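Local coordinates for protein D-aminoacid aminotransferase-like PLP-dependent enzyme (Haemophilus somnus, PDB 3CEB) that is probably a PLP-dependent enzyme of the class IV aminotransferase family, putatively a 4-amino-4-deoxychorismate lyase, at residues A[21-24]-A[25-28]; A[110-113]-A[114-117]. One frame throughout, in Å; residues are numbered along the deposited sequence.

Contact 1. Residues A[21-24]-A[25-28]; sequences ISYH and QQRY. With SO4 (sulfate ion), chain C.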
ATOM      1  N   ILE A  21      -4.529 -12.024  -1.899  1.00 31.89           N
ATOM      2  CA  ILE A  21      -4.379 -12.519  -0.542  1.00 31.71           C
ATOM      3  C   ILE A  21      -2.984 -13.100  -0.322  1.00 30.71           C
ATOM      4  O   ILE A  21      -2.370 -12.822   0.694  1.00 31.34           O
ATOM      5  CB  ILE A  21      -5.545 -13.531  -0.097  1.00 32.23           C
ATOM      6  CG1 ILE A  21      -5.656 -13.505   1.412  1.00 32.23           C
ATOM      7  CG2 ILE A  21      -5.317 -14.961  -0.625  1.00 31.97           C
ATOM      8  CD1 ILE A  21      -5.930 -12.097   1.880  1.00 33.64           C
ATOM      9  N   SER A  22      -2.431 -13.852  -1.253  1.00 29.06           N
ATOM     10  CA  SER A  22      -1.133 -14.431  -0.934  1.00 28.31           C
ATOM     11  C   SER A  22      -0.051 -13.378  -0.845  1.00 28.09           C
ATOM     12  O   SER A  22       0.990 -13.605  -0.229  1.00 26.71           O
ATOM     13  CB  SER A  22      -0.730 -15.492  -1.924  1.00 27.64           C
ATOM     14  OG  SER A  22      -0.625 -14.916  -3.162  1.00 26.76           O
ATOM     15  N   TYR A  23      -0.304 -12.228  -1.459  1.00 28.33           N
ATOM     16  CA  TYR A  23       0.702 -11.147  -1.458  1.00 28.44           C
ATOM     17  C   TYR A  23       0.699 -10.519  -0.099  1.00 28.53           C
ATOM     18  O   TYR A  23       1.746 -10.114   0.436  1.00 28.30           O
ATOM     19  CB  TYR A  23       0.442 -10.103  -2.542  1.00 28.40           C
ATOM     20  CG  TYR A  23       0.780 -10.611  -3.915  1.00 26.76           C
ATOM     21  CD1 TYR A  23      -0.162 -11.275  -4.700  1.00 25.82           C
ATOM     22  CD2 TYR A  23       2.047 -10.464  -4.423  1.00 25.42           C
ATOM     23  CE1 TYR A  23       0.166 -11.741  -5.982  1.00 23.45           C
ATOM     24  CE2 TYR A  23       2.368 -10.932  -5.680  1.00 23.47           C
ATOM     25  CZ  TYR A  23       1.428 -11.579  -6.445  1.00 23.60           C
ATOM     26  OH  TYR A  23       1.797 -12.044  -7.701  1.00 25.67           O
ATOM     27  N   HIS A  24      -0.482 -10.509   0.486  1.00 28.30           N
ATOM     28  CA  HIS A  24      -0.637  -9.938   1.786  1.00 28.05           C
ATOM     29  C   HIS A  24      -0.008 -10.872   2.794  1.00 28.39           C
ATOM     30  O   HIS A  24       0.683 -10.446   3.716  1.00 28.78           O
ATOM     31  CB  HIS A  24      -2.109  -9.688   2.091  1.00 28.20           C
ATOM     32  CG  HIS A  24      -2.689  -8.494   1.390  1.00 28.95           C
ATOM     33  ND1 HIS A  24      -2.440  -7.200   1.796  1.00 28.74           N
ATOM     34  CD2 HIS A  24      -3.554  -8.402   0.343  1.00 29.52           C
ATOM     35  CE1 HIS A  24      -3.100  -6.364   1.011  1.00 30.34           C
ATOM     36  NE2 HIS A  24      -3.773  -7.064   0.112  1.00 30.01           N
ATOM     37  N   GLN A  25      -0.244 -12.162   2.628  1.00 29.26           N
ATOM     38  CA  GLN A  25       0.327 -13.144   3.554  1.00 29.50           C
ATOM     39  C   GLN A  25       1.855 -13.050   3.519  1.00 30.00           C
ATOM     40  O   GLN A  25       2.474 -13.136   4.553  1.00 29.56           O
ATOM     41  CB  GLN A  25      -0.115 -14.577   3.197  1.00 30.38           C
ATOM     42  CG  GLN A  25       0.383 -15.697   4.177  1.00 28.79           C
ATOM     43  CD  GLN A  25      -0.354 -15.661   5.498  1.00 30.14           C
ATOM     44  OE1 GLN A  25      -1.553 -15.321   5.532  1.00 27.94           O
ATOM     45  NE2 GLN A  25       0.358 -15.994   6.610  1.00 25.68           N
ATOM     46  N   GLN A  26       2.447 -12.827   2.338  1.00 30.33           N
ATOM     47  CA  GLN A  26       3.910 -12.818   2.221  1.00 31.32           C
ATOM     48  C   GLN A  26       4.503 -11.668   2.988  1.00 30.39           C
ATOM     49  O   GLN A  26       5.485 -11.865   3.709  1.00 29.85           O
ATOM     50  CB  GLN A  26       4.457 -12.676   0.798  1.00 31.28           C
ATOM     51  CG  GLN A  26       4.203 -13.808  -0.103  1.00 36.07           C
ATOM     52  CD  GLN A  26       4.922 -13.617  -1.473  1.00 43.42           C
ATOM     53  OE1 GLN A  26       4.272 -13.590  -2.548  1.00 46.94           O
ATOM     54  NE2 GLN A  26       6.266 -13.472  -1.427  1.00 42.68           N
ATOM     55  N   ARG A  27       3.924 -10.483   2.779  1.00 29.33           N
ATOM     56  CA  ARG A  27       4.407  -9.261   3.417  1.00 29.08           C
ATOM     57  C   ARG A  27       4.212  -9.367   4.900  1.00 29.11           C
ATOM     58  O   ARG A  27       5.077  -8.987   5.698  1.00 28.83           O
ATOM     59  CB  ARG A  27       3.693  -8.001   2.904  1.00 29.38           C
ATOM     60  CG  ARG A  27       4.249  -6.729   3.511  1.00 29.34           C
ATOM     61  CD  ARG A  27       3.766  -5.474   2.899  1.00 28.84           C
ATOM     62  NE  ARG A  27       2.325  -5.338   3.029  1.00 29.33           N
ATOM     63  CZ  ARG A  27       1.604  -4.386   2.444  1.00 30.63           C
ATOM     64  NH1 ARG A  27       2.189  -3.448   1.704  1.00 28.93           N
ATOM     65  NH2 ARG A  27       0.276  -4.382   2.605  1.00 31.95           N
ATOM     66  N   TYR A  28       3.067  -9.908   5.268  1.00 29.01           N
ATOM     67  CA  TYR A  28       2.789 -10.131   6.676  1.00 29.18           C
ATOM     68  C   TYR A  28       3.924 -10.964   7.302  1.00 29.75           C
ATOM     69  O   TYR A  28       4.475 -10.591   8.333  1.00 30.24           O
ATOM     70  CB  TYR A  28       1.400 -10.755   6.864  1.00 28.64           C
ATOM     71  CG  TYR A  28       1.111 -11.395   8.196  1.00 27.89           C
ATOM     72  CD1 TYR A  28       1.196 -10.679   9.360  1.00 27.34           C
ATOM     73  CD2 TYR A  28       0.696 -12.722   8.275  1.00 25.97           C
ATOM     74  CE1 TYR A  28       0.922 -11.270  10.564  1.00 27.63           C
ATOM     75  CE2 TYR A  28       0.415 -13.305   9.464  1.00 25.54           C
ATOM     76  CZ  TYR A  28       0.535 -12.584  10.618  1.00 27.29           C
ATOM     77  OH  TYR A  28       0.246 -13.143  11.847  1.00 24.54           O
TER
HETATM   78  S   SO4 C 195      -3.849 -14.583  -4.595  1.00 70.92           S
HETATM   79  O1  SO4 C 195      -3.532 -15.800  -5.364  1.00 70.78           O
HETATM   80  O2  SO4 C 195      -5.013 -13.878  -5.185  1.00 71.72           O
HETATM   81  O3  SO4 C 195      -2.675 -13.700  -4.541  1.00 69.23           O
HETATM   82  O4  SO4 C 195      -4.192 -14.987  -3.226  1.00 71.95           O
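Ile21 O takes two backbone N-H groups: Gln25 N at 2.9 Å, with an N-H...O angle of 163° and nearly in line with the carbonyl, and, more weakly, His24 N. The bonds from Arg27 N to Tyr23 O and from Tyr28 N to His24 O repeat the i to i+4 pattern, the latter at 2.9 Å. The bond from Gln26 N to Ser22 O is less straight, and the same carbonyl oxygen is brushed by Gln26 CG at 3.2 Å.

His24 and Arg27 run side by side in the same direction from this turn, ring and guanidinium planes 66° apart. His24 ND1 and Arg27 NH2 stay 4.0 Å apart; what joins them is Glu9, which accepts a hydrogen bond from His24 ND1 and forms a salt bridge with Arg27 NE. Helix 21-35 of this class IV aminotransferase fold packs on strand 7-14, with Ile21 and His24 both on Ile11, and Arg27 NH2 makes a weak hydrogen bond to the phosphate of the modified lysine at position 103. Arg27 thus uses NE for Glu9 and NH2, weakly, for the phosphate, consistent with a part in fixing that group.

On another face, Gln25 is bent at chi2 (73°), which brings NE2 to the edge of the Tyr28 ring, in its plane. Its OE1 accepts from Leu46 N, and NE2 gives to Phe44 O and Glu29 OE2, while Tyr28 OH bonds Phe44 N. At the N-terminal end of the helix a sulfate, probably from the crystallisation liquor, accepts a 2.8 Å hydrogen bond from Ser22 OG to O3, and Ser22 N gives a weak bond to the same oxygen. That O3 lies 3.5 Å from Tyr23 CD1, obliquely to the ring.

Contact 2. Residues A[110-113]-A[114-117]; sequences LNNL and LKQK. With SO4 (sulfate ion), chain F.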
ATOM      1  N   LEU A 110       3.795  10.385   7.847  1.00 29.71           N
ATOM      2  CA  LEU A 110       3.046  10.363   6.614  1.00 29.70           C
ATOM      3  C   LEU A 110       1.865  11.311   6.670  1.00 30.55           C
ATOM      4  O   LEU A 110       1.592  12.012   5.717  1.00 31.64           O
ATOM      5  CB  LEU A 110       2.517   8.974   6.323  1.00 29.52           C
ATOM      6  CG  LEU A 110       3.562   7.955   5.898  1.00 28.32           C
ATOM      7  CD1 LEU A 110       2.950   6.576   5.885  1.00 25.59           C
ATOM      8  CD2 LEU A 110       4.125   8.389   4.525  1.00 26.72           C
ATOM      9  N   ASN A 111       1.173  11.375   7.789  1.00 31.10           N
ATOM     10  CA  ASN A 111      -0.026  12.191   7.830  1.00 31.32           C
ATOM     11  C   ASN A 111       0.329  13.659   7.824  1.00 32.45           C
ATOM     12  O   ASN A 111      -0.381  14.489   7.221  1.00 33.39           O
ATOM     13  CB  ASN A 111      -0.908  11.825   9.025  1.00 31.66           C
ATOM     14  CG  ASN A 111      -1.588  10.476   8.838  1.00 30.77           C
ATOM     15  OD1 ASN A 111      -1.811  10.046   7.715  1.00 32.36           O
ATOM     16  ND2 ASN A 111      -1.911   9.820   9.913  1.00 30.71           N
ATOM     17  N   ASN A 112       1.431  13.989   8.499  1.00 32.37           N
ATOM     18  CA  ASN A 112       1.948  15.359   8.496  1.00 32.46           C
ATOM     19  C   ASN A 112       2.468  15.796   7.128  1.00 31.79           C
ATOM     20  O   ASN A 112       2.362  16.950   6.779  1.00 31.84           O
ATOM     21  CB  ASN A 112       3.013  15.547   9.551  1.00 32.60           C
ATOM     22  CG  ASN A 112       2.422  15.569  10.931  1.00 36.73           C
ATOM     23  OD1 ASN A 112       1.286  16.047  11.117  1.00 40.96           O
ATOM     24  ND2 ASN A 112       3.170  15.053  11.924  1.00 40.53           N
ATOM     25  N   LEU A 113       3.031  14.872   6.364  1.00 31.52           N
ATOM     26  CA  LEU A 113       3.486  15.169   5.017  1.00 31.97           C
ATOM     27  C   LEU A 113       2.268  15.435   4.148  1.00 32.28           C
ATOM     28  O   LEU A 113       2.231  16.388   3.412  1.00 32.42           O
ATOM     29  CB  LEU A 113       4.325  14.029   4.435  1.00 31.72           C
ATOM     30  CG  LEU A 113       5.670  13.901   5.170  1.00 32.38           C
ATOM     31  CD1 LEU A 113       6.536  12.809   4.579  1.00 28.43           C
ATOM     32  CD2 LEU A 113       6.383  15.261   5.195  1.00 28.75           C
ATOM     33  N   LEU A 114       1.241  14.613   4.292  1.00 33.22           N
ATOM     34  CA  LEU A 114       0.007  14.769   3.503  1.00 33.30           C
ATOM     35  C   LEU A 114      -0.628  16.132   3.695  1.00 33.56           C
ATOM     36  O   LEU A 114      -1.258  16.613   2.792  1.00 33.69           O
ATOM     37  CB  LEU A 114      -1.025  13.711   3.882  1.00 33.19           C
ATOM     38  CG  LEU A 114      -2.305  13.614   3.046  1.00 32.59           C
ATOM     39  CD1 LEU A 114      -1.999  13.314   1.592  1.00 30.28           C
ATOM     40  CD2 LEU A 114      -3.194  12.516   3.680  1.00 28.95           C
ATOM     41  N   LYS A 115      -0.459  16.734   4.865  1.00 33.63           N
ATOM     42  CA  LYS A 115      -1.025  18.067   5.126  1.00 34.84           C
ATOM     43  C   LYS A 115      -0.434  19.088   4.204  1.00 34.64           C
ATOM     44  O   LYS A 115      -0.956  20.158   4.079  1.00 34.97           O
ATOM     45  CB  LYS A 115      -0.790  18.552   6.564  1.00 34.97           C
ATOM     46  CG  LYS A 115      -1.605  17.832   7.580  1.00 37.85           C
ATOM     47  CD  LYS A 115      -1.377  18.406   8.970  1.00 42.40           C
ATOM     48  CE  LYS A 115      -1.899  17.437  10.056  1.00 43.88           C
ATOM     49  NZ  LYS A 115      -1.509  17.994  11.393  1.00 47.39           N
ATOM     50  N   GLN A 116       0.666  18.757   3.563  1.00 35.19           N
ATOM     51  CA  GLN A 116       1.304  19.699   2.638  1.00 35.76           C
ATOM     52  C   GLN A 116       0.740  19.618   1.211  1.00 35.83           C
ATOM     53  O   GLN A 116       1.264  20.248   0.302  1.00 35.98           O
ATOM     54  CB  GLN A 116       2.809  19.444   2.582  1.00 35.63           C
ATOM     55  CG  GLN A 116       3.527  19.903   3.828  1.00 37.65           C
ATOM     56  CD  GLN A 116       4.974  19.453   3.857  1.00 41.51           C
ATOM     57  OE1 GLN A 116       5.741  19.669   2.902  1.00 44.60           O
ATOM     58  NE2 GLN A 116       5.358  18.817   4.952  1.00 42.97           N
ATOM     59  N   LYS A 117      -0.326  18.862   1.001  1.00 35.82           N
ATOM     60  CA  LYS A 117      -0.794  18.626  -0.379  1.00 36.13           C
ATOM     61  C   LYS A 117      -1.408  19.852  -1.045  1.00 36.77           C
ATOM     62  O   LYS A 117      -1.478  19.933  -2.257  1.00 36.70           O
ATOM     63  CB  LYS A 117      -1.800  17.476  -0.428  1.00 35.75           C
ATOM     64  CG  LYS A 117      -3.169  17.785   0.149  1.00 35.95           C
ATOM     65  CD  LYS A 117      -3.978  16.502   0.165  1.00 36.29           C
ATOM     66  CE  LYS A 117      -5.053  16.472   1.255  1.00 36.89           C
ATOM     67  NZ  LYS A 117      -6.160  17.431   1.032  1.00 37.67           N
TER
HETATM   68  S   SO4 F 198      -4.180   6.760  10.424  1.00 70.40           S
HETATM   69  O1  SO4 F 198      -4.217   5.310  10.131  1.00 69.10           O
HETATM   70  O2  SO4 F 198      -3.606   7.378   9.181  1.00 71.02           O
HETATM   71  O3  SO4 F 198      -5.512   7.233  10.786  1.00 69.60           O
HETATM   72  O4  SO4 F 198      -3.370   7.158  11.578  1.00 66.78           O
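Leu113 O is reached by Gln116 N at 2.8 Å, an i to i+3 bond where the preceding turn is i to i+4. The N-H points well at the oxygen (158°), yet the donor stands 46° out of the carbonyl plane, in keeping with a tighter turn. One residue earlier the change is already visible: Lys115 N divides its N-H between Asn111 O, at 3.3 Å, and a weak bond to Asn112 O. Leu114 N still makes the regular bond to Leu110 O, at 3.0 Å.

The side-chain pairs are three residues apart. Asn112 and Lys115 lie alongside each other, and the fully extended lysine carries its NZ to Asn112 OD1 in a weak 3.4 Å hydrogen bond, with CE almost as near. Leu113 and Gln116 also run together; chi1 of -73° puts Gln116 CG beside its backbone N, and NE2 ends 3.7 Å from Leu113 CD2. Leu113 packs on Val93 and Ile123, and Leu110 on Ile125, so the apolar face is turned to the neighbouring strands. On another side, Asn111 ND2 donates to O2 of a sulfate at 3.1 Å, probably a crystallisation ion.

Bonding that passes from i+4 to i+3, continued by Lys117 N to Leu114 O, is characteristic of an alpha-helical turn tightening towards 3-10 spacing, here packed on strands 90-94 and 122-127.

In the fold
From the N terminus, strands 7-14 and 17-18 lead straight into contact 1, the first two turns of helix 21-35, which joins the N-terminal antiparallel sheet to helices 46-51 and 158-165. Much later, after the modified lysine at position 103, contact 2 runs from helix 108-114 toward strand 122-127. Each contact is local, between residues of successive turns, and closes no long loop; they follow in series, neither nested nor crossed. The centres of contact 1 and contact 2 are about 27 Å apart, on opposite sides of the chain's centre. Contact 1 touches the cofactor phosphate through a weak bond, whereas contact 2 packs on the sheet of strands 90-94 and 122-127.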